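Local coordinates for protein PelD (Pseudomonas aeruginosa, PDB 4ETX) that probably acts as a cyclic di-GMP effector in pellicle formation, this chain being the GAF and GGDEF part of a longer membrane protein, at residues Glu209-Gly214 with Gln247-Leu252; Pro187-Ala192 with Glu240-Tyr245; Ser9-Arg14 with Arg213-Gln218; Ser5-Leu10 with Pro235-Glu240; Ile165-Phe170 with Val217-Arg222. All blocks are in the same frame, centred on the assembly; numbering follows the deposited sequence.

Contact 1 (Glu209-Gly214 with Gln247-Leu252)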
# COMPACT_ATOMS: atom_id res chain seq x y z
N GLU A 209 3.22 8.94 -19.80
CA GLU A 209 3.34 9.71 -18.56
C GLU A 209 2.04 10.43 -18.22
O GLU A 209 1.61 10.45 -17.06
CB GLU A 209 4.53 10.68 -18.64
CG GLU A 209 5.85 9.93 -18.55
CD GLU A 209 7.09 10.80 -18.65
OE1 GLU A 209 7.01 12.02 -18.90
OE2 GLU A 209 8.18 10.22 -18.50
N GLY A 210 1.41 11.01 -19.24
CA GLY A 210 0.11 11.65 -19.09
C GLY A 210 -1.04 10.74 -18.68
O GLY A 210 -2.04 11.24 -18.15
N SER A 211 -0.93 9.44 -18.94
CA SER A 211 -1.97 8.45 -18.57
C SER A 211 -2.04 8.08 -17.08
O SER A 211 -2.99 7.45 -16.65
CB SER A 211 -1.77 7.14 -19.34
OG SER A 211 -0.64 6.42 -18.84
N GLN A 212 -1.00 8.42 -16.33
CA GLN A 212 -0.92 8.08 -14.91
C GLN A 212 -2.18 8.55 -14.17
O GLN A 212 -2.60 9.69 -14.31
CB GLN A 212 0.34 8.72 -14.33
CG GLN A 212 0.64 8.39 -12.89
CD GLN A 212 0.31 9.55 -11.94
OE1 GLN A 212 1.13 9.90 -11.08
NE2 GLN A 212 -0.88 10.12 -12.08
N ARG A 213 -2.77 7.65 -13.39
CA ARG A 213 -4.01 7.90 -12.65
C ARG A 213 -4.00 7.10 -11.33
O ARG A 213 -3.32 6.09 -11.24
CB ARG A 213 -5.25 7.60 -13.53
CG ARG A 213 -5.25 6.20 -14.15
CD ARG A 213 -5.69 6.22 -15.64
NE ARG A 213 -4.98 5.22 -16.49
CZ ARG A 213 -5.49 4.71 -17.62
NH1 ARG A 213 -4.81 3.83 -18.34
NH2 ARG A 213 -6.71 5.07 -18.03
N GLY A 214 -4.72 7.57 -10.31
CA GLY A 214 -4.78 6.93 -8.96
C GLY A 214 -3.85 5.80 -8.50
O GLY A 214 -4.12 4.63 -8.72
N GLN A 247 -6.07 -2.08 -21.94
CA GLN A 247 -7.20 -1.81 -22.85
C GLN A 247 -7.48 -0.30 -22.90
O GLN A 247 -7.57 0.26 -23.99
CB GLN A 247 -8.45 -2.63 -22.49
CG GLN A 247 -9.59 -2.53 -23.56
CD GLN A 247 -10.73 -3.55 -23.39
OE1 GLN A 247 -11.36 -3.66 -22.32
NE2 GLN A 247 -11.03 -4.29 -24.46
N ARG A 248 -7.61 0.35 -21.75
CA ARG A 248 -7.71 1.82 -21.69
C ARG A 248 -6.53 2.51 -22.39
O ARG A 248 -6.71 3.47 -23.14
CB ARG A 248 -7.83 2.31 -20.24
CG ARG A 248 -9.22 1.97 -19.60
CD ARG A 248 -9.46 2.76 -18.29
NE ARG A 248 -8.44 2.48 -17.28
CZ ARG A 248 -8.42 1.41 -16.49
NH1 ARG A 248 -9.38 0.49 -16.57
NH2 ARG A 248 -7.44 1.27 -15.62
N LEU A 249 -5.32 2.01 -22.15
CA LEU A 249 -4.12 2.58 -22.73
C LEU A 249 -4.15 2.50 -24.28
O LEU A 249 -3.78 3.46 -24.99
CB LEU A 249 -2.89 1.88 -22.13
CG LEU A 249 -1.59 2.62 -21.83
CD1 LEU A 249 -1.83 3.91 -21.05
CD2 LEU A 249 -0.59 1.73 -21.08
N ARG A 250 -4.62 1.37 -24.80
CA ARG A 250 -4.71 1.19 -26.26
C ARG A 250 -5.71 2.17 -26.90
O ARG A 250 -5.48 2.66 -27.99
CB ARG A 250 -5.06 -0.25 -26.64
CG ARG A 250 -3.98 -1.26 -26.28
CD ARG A 250 -4.21 -2.65 -26.97
NE ARG A 250 -3.12 -3.59 -26.68
CZ ARG A 250 -1.97 -3.68 -27.35
NH1 ARG A 250 -1.72 -2.86 -28.37
NH2 ARG A 250 -1.06 -4.59 -26.99
N ILE A 251 -6.81 2.42 -26.20
CA ILE A 251 -7.81 3.40 -26.60
C ILE A 251 -7.19 4.81 -26.63
O ILE A 251 -7.37 5.56 -27.60
CB ILE A 251 -9.04 3.34 -25.65
CG1 ILE A 251 -9.85 2.05 -25.90
CG2 ILE A 251 -9.93 4.58 -25.85
CD1 ILE A 251 -10.91 1.77 -24.82
N LEU A 252 -6.43 5.13 -25.60
CA LEU A 252 -5.71 6.40 -25.53
C LEU A 252 -4.69 6.56 -26.68
O LEU A 252 -4.63 7.60 -27.33
CB LEU A 252 -5.05 6.53 -24.15
CG LEU A 252 -4.20 7.77 -23.81
CD1 LEU A 252 -4.95 9.10 -24.00
CD2 LEU A 252 -3.64 7.63 -22.37
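Ser211 and Leu249 mark the closest backbone approach, with CA atoms 7.5 Å apart, where the turn leaving helix 201-210 runs past helix 239-256 in the GGDEF domain. Arg213 and Arg248, one from each segment, both bind cyclic di-GMP in another structure of this protein; here the nucleotide is absent. In this model the two guanidinium planes stand 78° apart: Arg248 lies over one face of the Arg213 group, while Arg213 NH2 comes up at the edge of the Arg248 group, near its plane. Arg213 NH2 and Arg248 NE, 3.2 Å apart, are both donors, so they do not bond to each other; two such groups pointing into one site are consistent with a pocket made for an anionic nucleotide. Arg213 also rests NH1 on Leu249 CD1, at 4.0 Å. Beside the arginines, leucine methyls pack on Ser211. Leu249 CD1 approaches Ser211 OG to 3.5 Å, and this hydroxyl, set between the backbone N and the carbonyl carbon (chi1 72°), is bonded back to the Leu208 carbonyl rather than across the gap. Leu252, whose CG is anti to its backbone N, extends far enough for its CD2 to lie 3.6 Å from Ser211 CB.

Contact 2 (Pro187-Ala192 with Glu240-Tyr245)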
# COMPACT_ATOMS: atom_id res chain seq x y z
N PRO A 187 -2.75 -9.14 -5.29
CA PRO A 187 -2.03 -9.05 -6.56
C PRO A 187 -1.55 -7.62 -6.84
O PRO A 187 -2.11 -6.67 -6.30
CB PRO A 187 -3.07 -9.48 -7.59
CG PRO A 187 -4.39 -9.19 -6.97
CD PRO A 187 -4.20 -9.29 -5.47
N ALA A 188 -0.50 -7.50 -7.65
CA ALA A 188 -0.14 -6.21 -8.25
C ALA A 188 0.46 -6.56 -9.61
O ALA A 188 0.77 -7.75 -9.85
CB ALA A 188 0.87 -5.47 -7.39
N CYS A 189 0.64 -5.56 -10.47
CA CYS A 189 1.20 -5.77 -11.79
C CYS A 189 2.22 -4.71 -12.19
O CYS A 189 1.99 -3.51 -11.99
CB CYS A 189 0.10 -5.82 -12.84
SG CYS A 189 0.68 -6.52 -14.42
N LEU A 190 3.35 -5.17 -12.75
CA LEU A 190 4.35 -4.28 -13.32
C LEU A 190 4.33 -4.41 -14.83
O LEU A 190 4.44 -5.53 -15.36
CB LEU A 190 5.76 -4.68 -12.85
CG LEU A 190 6.46 -3.97 -11.69
CD1 LEU A 190 7.70 -4.74 -11.31
CD2 LEU A 190 6.82 -2.51 -12.04
N TYR A 191 4.19 -3.28 -15.51
CA TYR A 191 4.35 -3.21 -16.96
C TYR A 191 5.62 -2.44 -17.25
O TYR A 191 5.82 -1.34 -16.70
CB TYR A 191 3.17 -2.45 -17.60
CG TYR A 191 1.90 -3.24 -17.86
CD1 TYR A 191 1.81 -4.16 -18.92
CD2 TYR A 191 0.76 -3.07 -17.04
CE1 TYR A 191 0.63 -4.88 -19.17
CE2 TYR A 191 -0.41 -3.79 -17.27
CZ TYR A 191 -0.46 -4.70 -18.33
OH TYR A 191 -1.61 -5.43 -18.56
N ALA A 192 6.44 -2.97 -18.15
CA ALA A 192 7.55 -2.22 -18.73
C ALA A 192 7.32 -1.93 -20.22
O ALA A 192 7.17 -2.87 -21.03
CB ALA A 192 8.85 -2.99 -18.56
N GLU A 240 -7.94 -8.88 -13.78
CA GLU A 240 -8.95 -8.12 -14.55
C GLU A 240 -8.62 -6.61 -14.62
O GLU A 240 -8.75 -6.01 -15.69
CB GLU A 240 -10.39 -8.39 -14.10
CG GLU A 240 -10.81 -7.71 -12.80
CD GLU A 240 -12.23 -8.05 -12.37
OE1 GLU A 240 -13.00 -8.64 -13.17
OE2 GLU A 240 -12.59 -7.72 -11.21
N GLY A 241 -8.13 -6.03 -13.52
CA GLY A 241 -7.73 -4.62 -13.49
C GLY A 241 -6.50 -4.27 -14.33
O GLY A 241 -6.46 -3.23 -15.03
N SER A 242 -5.49 -5.13 -14.28
CA SER A 242 -4.27 -4.80 -15.01
C SER A 242 -4.45 -5.06 -16.51
O SER A 242 -3.83 -4.38 -17.34
CB SER A 242 -3.08 -5.57 -14.45
OG SER A 242 -3.41 -6.94 -14.38
N GLN A 243 -5.31 -6.03 -16.87
CA GLN A 243 -5.64 -6.23 -18.30
C GLN A 243 -6.49 -5.05 -18.83
O GLN A 243 -6.22 -4.54 -19.94
CB GLN A 243 -6.33 -7.58 -18.57
CG GLN A 243 -5.43 -8.85 -18.31
CD GLN A 243 -4.02 -8.74 -18.90
OE1 GLN A 243 -3.03 -8.63 -18.17
NE2 GLN A 243 -3.94 -8.78 -20.22
N GLY A 244 -7.46 -4.61 -18.03
CA GLY A 244 -8.27 -3.40 -18.30
C GLY A 244 -7.44 -2.12 -18.43
O GLY A 244 -7.72 -1.25 -19.29
N TYR A 245 -6.39 -2.02 -17.62
CA TYR A 245 -5.45 -0.91 -17.70
C TYR A 245 -4.88 -0.77 -19.15
O TYR A 245 -4.87 0.31 -19.72
CB TYR A 245 -4.32 -1.07 -16.67
CG TYR A 245 -3.14 -0.15 -16.91
CD1 TYR A 245 -3.18 1.18 -16.48
CD2 TYR A 245 -2.01 -0.59 -17.59
CE1 TYR A 245 -2.13 2.03 -16.71
CE2 TYR A 245 -0.93 0.26 -17.81
CZ TYR A 245 -1.00 1.57 -17.37
OH TYR A 245 0.03 2.45 -17.60
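Tyr191 and Ser242 supply the one direct hydrogen bond between strand 188-192 and helix 240-245, two segments whose axes approach to 8.8 Å and run nearly the same way, 28° apart. The phenol of Tyr191 donates to the carbonyl oxygen of Ser242, OH to O 2.7 Å. It does so from above, the donor standing 58° out of the carbonyl plane, while the carbonyl itself meets the tyrosine ring at its edge. Tyr191 CG lies anti to its own carbonyl carbon, and the ring reaches along the helix flank as far as this backbone oxygen. The same hydroxyl, Tyr191 OH, lies 3.5 Å from Gln243 OE1, an oxygen whose hydrogen bond is to Gln272.

The aromatic contact is oblique. The Tyr191 and Tyr245 rings run past one another head to tail, with centroids 5.5 Å apart and planes inclined by 31°. The nearest carbons are Tyr191 CE2 and Tyr245 CD2, at 3.6 Å.

Small side chains make up the rest: Cys189 CB and Ser242 CB meet at 3.6 Å, allowing helix and sheet to come close, and Ser242 OG is hydrogen-bonded to the carbonyl of Ser238, the residue just ahead of the helix.

In the GGDEF sheet the strand lies between 228-234 and 268-275. Helix 239-256 packs on one face, where Tyr245 also touches Arg213 and Asp216, while Leu190 and Ala188 meet helix 165-184 on the other.

Contact 3 (Ser9-Arg14 with Arg213-Gln218)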
# COMPACT_ATOMS: atom_id res chain seq x y z
N SER A 9 -10.38 3.88 -1.04
CA SER A 9 -10.18 4.34 0.33
C SER A 9 -8.80 5.02 0.50
O SER A 9 -8.68 6.11 1.07
CB SER A 9 -10.29 3.17 1.31
OG SER A 9 -11.61 2.66 1.34
N LEU A 10 -7.77 4.35 -0.00
CA LEU A 10 -6.41 4.85 0.10
C LEU A 10 -6.19 6.13 -0.71
O LEU A 10 -5.48 7.04 -0.26
CB LEU A 10 -5.40 3.77 -0.30
CG LEU A 10 -5.26 2.62 0.71
CD1 LEU A 10 -4.37 1.53 0.12
CD2 LEU A 10 -4.68 3.13 2.06
N LEU A 11 -6.82 6.21 -1.88
CA LEU A 11 -6.75 7.42 -2.68
C LEU A 11 -7.42 8.61 -1.99
O LEU A 11 -6.87 9.72 -2.02
CB LEU A 11 -7.32 7.19 -4.08
CG LEU A 11 -6.38 6.36 -4.97
CD1 LEU A 11 -7.12 5.81 -6.19
CD2 LEU A 11 -5.15 7.17 -5.36
N GLY A 12 -8.58 8.37 -1.37
CA GLY A 12 -9.27 9.34 -0.51
C GLY A 12 -8.40 9.88 0.62
O GLY A 12 -8.32 11.11 0.83
N LEU A 13 -7.77 8.97 1.37
CA LEU A 13 -6.80 9.33 2.40
C LEU A 13 -5.61 10.15 1.88
O LEU A 13 -5.24 11.16 2.50
CB LEU A 13 -6.29 8.09 3.16
CG LEU A 13 -5.44 8.36 4.41
CD1 LEU A 13 -6.26 9.17 5.45
CD2 LEU A 13 -4.94 7.05 4.99
N ARG A 14 -5.02 9.71 0.76
CA ARG A 14 -3.89 10.44 0.16
C ARG A 14 -4.29 11.86 -0.21
O ARG A 14 -3.50 12.80 -0.06
CB ARG A 14 -3.32 9.69 -1.06
CG ARG A 14 -1.97 10.21 -1.57
CD ARG A 14 -1.42 9.32 -2.72
NE ARG A 14 -2.18 9.49 -3.96
CZ ARG A 14 -1.83 9.00 -5.14
NH1 ARG A 14 -0.73 8.27 -5.27
NH2 ARG A 14 -2.58 9.25 -6.21
N ARG A 213 -2.77 7.65 -13.39
CA ARG A 213 -4.01 7.90 -12.65
C ARG A 213 -4.00 7.10 -11.33
O ARG A 213 -3.32 6.09 -11.24
CB ARG A 213 -5.25 7.60 -13.53
CG ARG A 213 -5.25 6.20 -14.15
CD ARG A 213 -5.69 6.22 -15.64
NE ARG A 213 -4.98 5.22 -16.49
CZ ARG A 213 -5.49 4.71 -17.62
NH1 ARG A 213 -4.81 3.83 -18.34
NH2 ARG A 213 -6.71 5.07 -18.03
N GLY A 214 -4.72 7.57 -10.31
CA GLY A 214 -4.78 6.93 -8.96
C GLY A 214 -3.85 5.80 -8.50
O GLY A 214 -4.12 4.63 -8.72
N LEU A 215 -2.77 6.10 -7.82
CA LEU A 215 -1.92 5.01 -7.21
C LEU A 215 -0.94 4.33 -8.18
O LEU A 215 0.08 3.78 -7.77
CB LEU A 215 -2.76 3.95 -6.49
CG LEU A 215 -2.78 3.89 -4.95
CD1 LEU A 215 -2.84 5.24 -4.30
CD2 LEU A 215 -3.84 2.92 -4.37
N ASP A 216 -1.24 4.37 -9.48
CA ASP A 216 -0.21 3.91 -10.43
C ASP A 216 1.01 4.79 -10.26
O ASP A 216 0.87 5.99 -10.07
CB ASP A 216 -0.76 3.93 -11.85
CG ASP A 216 -1.99 3.04 -12.00
OD1 ASP A 216 -2.21 2.13 -11.14
OD2 ASP A 216 -2.73 3.22 -12.97
N VAL A 217 2.20 4.18 -10.25
CA VAL A 217 3.45 4.96 -10.15
C VAL A 217 4.41 4.59 -11.28
O VAL A 217 4.45 3.42 -11.72
CB VAL A 217 4.18 4.78 -8.76
CG1 VAL A 217 3.47 5.57 -7.66
CG2 VAL A 217 4.30 3.32 -8.37
N GLN A 218 5.19 5.56 -11.75
CA GLN A 218 6.04 5.32 -12.92
C GLN A 218 7.48 5.66 -12.65
O GLN A 218 7.78 6.47 -11.76
CB GLN A 218 5.54 6.11 -14.14
CG GLN A 218 4.03 5.98 -14.38
CD GLN A 218 3.54 6.76 -15.60
OE1 GLN A 218 4.16 7.75 -16.01
NE2 GLN A 218 2.40 6.34 -16.18
O HOH W 1 0.27 7.48 -7.59
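Leu215 faces three residues of helix 2-18, with Leu10, Leu11 and Arg14 gathered about its two methyl groups. The leucine belongs to the sequence Arg213-Gly214-Leu215-Asp216, which matches the RxxD motif of the inhibitory site of diguanylate cyclases; its Arg213 and Asp216 bind cyclic di-GMP in another structure of this protein. Both ends of the motif point away from the helix, leaving the middle two residues to make the contact.

Leu11 lies aslant across Leu215, on the side nearer Gly214; its CD2 packs 3.6 Å from the Gly214 CA, a carbon that carries no side chain to hold the helix off. The still shorter approach modelled between the leucine methyls is doubtful. Leu10 touches more distantly, CB to Leu215 CD2 at 4.4 Å.

Arg14 passes Leu215 pointing the other way, and its guanidinium presents a face to the CD1 methyl, offset toward the rim, with Arg14 NH1 3.8 Å from Leu215 CD1. The chain is extended until chi3, where a turn to 72° swings the flat group over the leucine. In the plane of that group, at its edge, sits a water that accepts from Arg14 NH1 at 2.6 Å and donates to Asp216 O at 3.0 Å. NH1 has a second partner in the hydroxyl of Tyr173, from helix 165-184.

The chemistry is therefore mixed: aliphatic carbons meet a leucine and a glycine CA, and the polar link from the guanidinium to the Asp216 carbonyl runs through water, while the group itself lies against Leu215. The Asp216 side chain, which binds the nucleotide, points away from the helix.

Contact 4 (Ser5-Leu10 with Pro235-Glu240)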
# COMPACT_ATOMS: atom_id res chain seq x y z
N SER A 5 -12.17 -1.05 -3.97
CA SER A 5 -12.63 -0.44 -2.73
C SER A 5 -11.43 0.05 -1.93
O SER A 5 -11.37 1.21 -1.56
CB SER A 5 -13.46 -1.40 -1.89
OG SER A 5 -14.80 -1.46 -2.36
N LEU A 6 -10.47 -0.85 -1.73
CA LEU A 6 -9.25 -0.56 -0.95
C LEU A 6 -8.47 0.58 -1.56
O LEU A 6 -8.06 1.50 -0.85
CB LEU A 6 -8.32 -1.79 -0.89
CG LEU A 6 -8.44 -2.90 0.16
CD1 LEU A 6 -9.73 -3.65 0.03
CD2 LEU A 6 -7.26 -3.88 -0.03
N ARG A 7 -8.25 0.49 -2.88
CA ARG A 7 -7.55 1.53 -3.63
C ARG A 7 -8.26 2.88 -3.48
O ARG A 7 -7.62 3.88 -3.24
CB ARG A 7 -7.44 1.18 -5.13
CG ARG A 7 -6.51 0.03 -5.48
CD ARG A 7 -6.01 0.05 -6.97
NE ARG A 7 -7.09 0.16 -7.96
CZ ARG A 7 -7.81 -0.85 -8.43
NH1 ARG A 7 -7.61 -2.10 -8.05
NH2 ARG A 7 -8.79 -0.60 -9.30
N SER A 8 -9.58 2.88 -3.65
CA SER A 8 -10.43 4.08 -3.48
C SER A 8 -10.32 4.71 -2.08
O SER A 8 -10.18 5.92 -1.94
CB SER A 8 -11.90 3.78 -3.82
OG SER A 8 -11.98 3.39 -5.19
N SER A 9 -10.38 3.88 -1.04
CA SER A 9 -10.18 4.34 0.33
C SER A 9 -8.80 5.02 0.50
O SER A 9 -8.68 6.11 1.07
CB SER A 9 -10.29 3.17 1.31
OG SER A 9 -11.61 2.66 1.34
N LEU A 10 -7.77 4.35 -0.00
CA LEU A 10 -6.41 4.85 0.10
C LEU A 10 -6.19 6.13 -0.71
O LEU A 10 -5.48 7.04 -0.26
CB LEU A 10 -5.40 3.77 -0.30
CG LEU A 10 -5.26 2.62 0.71
CD1 LEU A 10 -4.37 1.53 0.12
CD2 LEU A 10 -4.68 3.13 2.06
N PRO A 235 -0.33 -0.99 -8.08
CA PRO A 235 -0.56 -1.65 -6.77
C PRO A 235 -1.99 -2.14 -6.60
O PRO A 235 -2.91 -1.54 -7.17
CB PRO A 235 -0.29 -0.54 -5.74
CG PRO A 235 0.35 0.62 -6.53
CD PRO A 235 -0.15 0.47 -7.95
N LEU A 236 -2.17 -3.19 -5.80
CA LEU A 236 -3.51 -3.64 -5.38
C LEU A 236 -4.43 -3.83 -6.57
O LEU A 236 -5.57 -3.38 -6.57
CB LEU A 236 -4.13 -2.65 -4.38
CG LEU A 236 -3.38 -2.50 -3.06
CD1 LEU A 236 -3.96 -1.37 -2.20
CD2 LEU A 236 -3.37 -3.86 -2.29
N THR A 237 -3.91 -4.50 -7.59
CA THR A 237 -4.67 -4.63 -8.81
C THR A 237 -4.71 -6.09 -9.25
O THR A 237 -3.68 -6.73 -9.43
CB THR A 237 -4.08 -3.71 -9.90
OG1 THR A 237 -2.73 -4.11 -10.18
CG2 THR A 237 -4.05 -2.30 -9.46
N SER A 238 -5.92 -6.60 -9.45
CA SER A 238 -6.12 -7.96 -9.92
C SER A 238 -5.80 -8.04 -11.40
O SER A 238 -5.54 -7.00 -12.04
CB SER A 238 -7.58 -8.40 -9.71
OG SER A 238 -8.45 -7.66 -10.56
N ALA A 239 -5.81 -9.26 -11.92
CA ALA A 239 -5.62 -9.55 -13.34
C ALA A 239 -6.68 -8.87 -14.21
O ALA A 239 -6.36 -8.34 -15.28
CB ALA A 239 -5.64 -11.04 -13.57
N GLU A 240 -7.94 -8.88 -13.78
CA GLU A 240 -8.95 -8.12 -14.55
C GLU A 240 -8.62 -6.61 -14.62
O GLU A 240 -8.75 -6.01 -15.69
CB GLU A 240 -10.39 -8.39 -14.10
CG GLU A 240 -10.81 -7.71 -12.80
CD GLU A 240 -12.23 -8.05 -12.37
OE1 GLU A 240 -13.00 -8.64 -13.17
OE2 GLU A 240 -12.59 -7.72 -11.21
O HOH W 2 -8.46 -4.54 -9.79
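Arg7 and Thr237 both belong to the cyclic di-GMP site, as seen in another structure of this protein, and here they touch without nucleotide, Arg7 NH1 to Thr237 CG2 at 3.8 Å. The arginine leaves helix 2-18 and bends at chi3 (-52°), which turns its guanidinium against the chain between strand 228-234 and helix 239-256. Arg7 NH1 donates to the carbonyl oxygen of Leu236 at 2.8 Å, with an N-H...O angle of 155°; the oxygen lies at the guanidinium edge, close to its plane, and the donor is tilted 21° from the carbonyl plane. A water accepts from Arg7 NH1 at 3.1 Å and, at 3.3 Å, from Ser238 N. This connection is a strand-to-helix turn of the GGDEF domain, and Ser238 stands at the N-cap position of helix 239-256, its OG weakly bonded to Gly241 N. Thr237 OG1 is hydrogen-bonded to the Leu234 carbonyl. The aliphatic part of the arginine lies along Leu236, with Arg7 CG 3.7 Å from Leu236 CB. Leu236 sends its side chain toward helix 2-18, where it crosses Leu10 at about a right angle, the CD1 methyls of Leu236 and Leu10 3.7 Å apart, next to His148 of helix 136-153.

Contact 5 (Ile165-Phe170 with Val217-Arg222)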
# COMPACT_ATOMS: atom_id res chain seq x y z
N ILE A 165 11.18 12.73 -5.88
CA ILE A 165 10.00 12.24 -5.16
C ILE A 165 9.27 11.12 -5.93
O ILE A 165 8.63 10.26 -5.32
CB ILE A 165 9.01 13.38 -4.74
CG1 ILE A 165 7.97 13.67 -5.83
CG2 ILE A 165 9.79 14.65 -4.31
CD1 ILE A 165 6.71 14.37 -5.32
N ASP A 166 9.39 11.13 -7.26
CA ASP A 166 8.77 10.13 -8.13
C ASP A 166 9.45 8.76 -8.02
O ASP A 166 8.77 7.73 -7.94
CB ASP A 166 8.72 10.61 -9.58
CG ASP A 166 7.70 11.73 -9.80
OD1 ASP A 166 6.94 12.05 -8.86
OD2 ASP A 166 7.68 12.30 -10.92
N ALA A 167 10.78 8.75 -8.01
CA ALA A 167 11.55 7.53 -7.74
C ALA A 167 11.30 6.99 -6.32
O ALA A 167 11.21 5.78 -6.11
CB ALA A 167 13.03 7.77 -7.98
N GLN A 168 11.21 7.90 -5.35
CA GLN A 168 10.97 7.55 -3.95
C GLN A 168 9.62 6.87 -3.77
O GLN A 168 9.53 5.86 -3.08
CB GLN A 168 11.04 8.80 -3.05
CG GLN A 168 12.42 9.12 -2.48
CD GLN A 168 12.61 10.61 -2.20
OE1 GLN A 168 11.68 11.41 -2.33
NE2 GLN A 168 13.83 10.99 -1.84
N ARG A 169 8.59 7.43 -4.40
CA ARG A 169 7.22 6.88 -4.33
C ARG A 169 7.10 5.49 -4.99
O ARG A 169 6.47 4.60 -4.43
CB ARG A 169 6.19 7.87 -4.91
CG ARG A 169 4.71 7.51 -4.61
CD ARG A 169 3.71 8.44 -5.34
NE ARG A 169 3.74 9.81 -4.84
CZ ARG A 169 4.24 10.86 -5.50
NH1 ARG A 169 4.75 10.72 -6.72
NH2 ARG A 169 4.22 12.06 -4.94
N PHE A 170 7.71 5.34 -6.18
CA PHE A 170 7.77 4.05 -6.90
C PHE A 170 8.46 2.96 -6.08
O PHE A 170 7.99 1.83 -5.99
CB PHE A 170 8.53 4.21 -8.24
CG PHE A 170 8.52 2.96 -9.10
CD1 PHE A 170 7.55 2.80 -10.09
CD2 PHE A 170 9.46 1.96 -8.91
CE1 PHE A 170 7.51 1.65 -10.87
CE2 PHE A 170 9.43 0.80 -9.69
CZ PHE A 170 8.45 0.65 -10.66
N VAL A 217 2.20 4.18 -10.25
CA VAL A 217 3.45 4.96 -10.15
C VAL A 217 4.41 4.59 -11.28
O VAL A 217 4.45 3.42 -11.72
CB VAL A 217 4.18 4.78 -8.76
CG1 VAL A 217 3.47 5.57 -7.66
CG2 VAL A 217 4.30 3.32 -8.37
N GLN A 218 5.19 5.56 -11.75
CA GLN A 218 6.04 5.32 -12.92
C GLN A 218 7.48 5.66 -12.65
O GLN A 218 7.78 6.47 -11.76
CB GLN A 218 5.54 6.11 -14.14
CG GLN A 218 4.03 5.98 -14.38
CD GLN A 218 3.54 6.76 -15.60
OE1 GLN A 218 4.16 7.75 -16.01
NE2 GLN A 218 2.40 6.34 -16.18
N LEU A 219 8.37 5.06 -13.44
CA LEU A 219 9.80 5.40 -13.40
C LEU A 219 10.31 5.42 -14.83
O LEU A 219 10.10 4.47 -15.58
CB LEU A 219 10.57 4.38 -12.58
CG LEU A 219 11.93 4.74 -12.00
CD1 LEU A 219 11.75 5.75 -10.87
CD2 LEU A 219 12.59 3.45 -11.48
N ARG A 220 10.96 6.53 -15.20
CA ARG A 220 11.54 6.72 -16.53
C ARG A 220 12.99 6.29 -16.49
O ARG A 220 13.75 6.79 -15.66
CB ARG A 220 11.50 8.20 -16.91
CG ARG A 220 10.14 8.85 -16.72
CD ARG A 220 10.21 10.39 -16.71
NE ARG A 220 10.99 10.95 -15.61
CZ ARG A 220 10.96 12.23 -15.24
NH1 ARG A 220 10.16 13.09 -15.87
NH2 ARG A 220 11.72 12.65 -14.24
N LEU A 221 13.39 5.41 -17.41
CA LEU A 221 14.74 4.83 -17.39
C LEU A 221 15.33 4.60 -18.79
O LEU A 221 14.61 4.59 -19.79
CB LEU A 221 14.73 3.50 -16.61
CG LEU A 221 14.22 3.47 -15.16
CD1 LEU A 221 14.01 2.03 -14.71
CD2 LEU A 221 15.14 4.22 -14.18
N ARG A 222 16.66 4.43 -18.85
CA ARG A 222 17.31 3.88 -20.03
C ARG A 222 17.84 2.49 -19.72
O ARG A 222 18.46 2.28 -18.68
CB ARG A 222 18.44 4.79 -20.55
CG ARG A 222 17.94 6.06 -21.22
CD ARG A 222 18.88 6.64 -22.30
NE ARG A 222 18.16 7.73 -22.95
CZ ARG A 222 17.52 7.66 -24.11
NH1 ARG A 222 17.53 6.55 -24.84
NH2 ARG A 222 16.87 8.73 -24.55
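Phe170 and Val217 bring helix 165-170 and strand 217-222 together, their CA atoms 5.5 Å apart and the axes crossing at -124° with a closest approach of 7.6 Å. The aromatic contacts are of two sorts. Leu219 CB sits over the centre of the Phe170 ring, 4.3 Å from the centroid and 12° off the normal, a CH-pi contact; the Val217 carbonyl oxygen instead meets the ring at its edge, 3.6 Å from Phe170 CD1. Phe170 CG lies anti to the backbone N, which sends the ring alongside Val217 and under Leu219 CB.

Aliphatic contacts flank it. Val217 divides its methyls, CG2 lying 3.7 Å from Phe170 CD1 and CG1 3.7 Å from Arg169 CD, while Leu219 CD1 reaches the first turn of the helix at Ala167 CA, 3.6 Å away.

One ion pair lies within the helix: Arg169 NH1 and Asp166 OD1, 3.3 Å apart, form a salt bridge whose hydrogen bond is weak, beside the aliphatic packing rather than across it.

Phe170 also meets Leu231 and Leu233 of the neighbouring strand. A helix laid obliquely over the edge strand of an antiparallel sheet, with its aromatic residue pressed onto the face, belongs to the alpha/beta sandwich of the GGDEF domain.

Contacts 1, 2 and 5 lie wholly within the GGDEF domain, around its four-stranded sheet: contacts 1 and 2 both use helix 239-256 and have centres 12 Å apart, while contact 5 places helix 165-184 against the sheet, about 17 Å from each. Contacts 3 and 4, with centres 9 Å apart, both start from helix 2-18 at the beginning of the chain and bridge some 200 residues to the same domain. Contact 5 is nested inside the loop closed by contact 4, whereas contacts 1 and 2 interleave. Contacts 1, 3 and 4 together hold Arg7, Arg213, Asp216, Thr237 and Arg248, so distant parts of the sequence jointly build the cyclic di-GMP site.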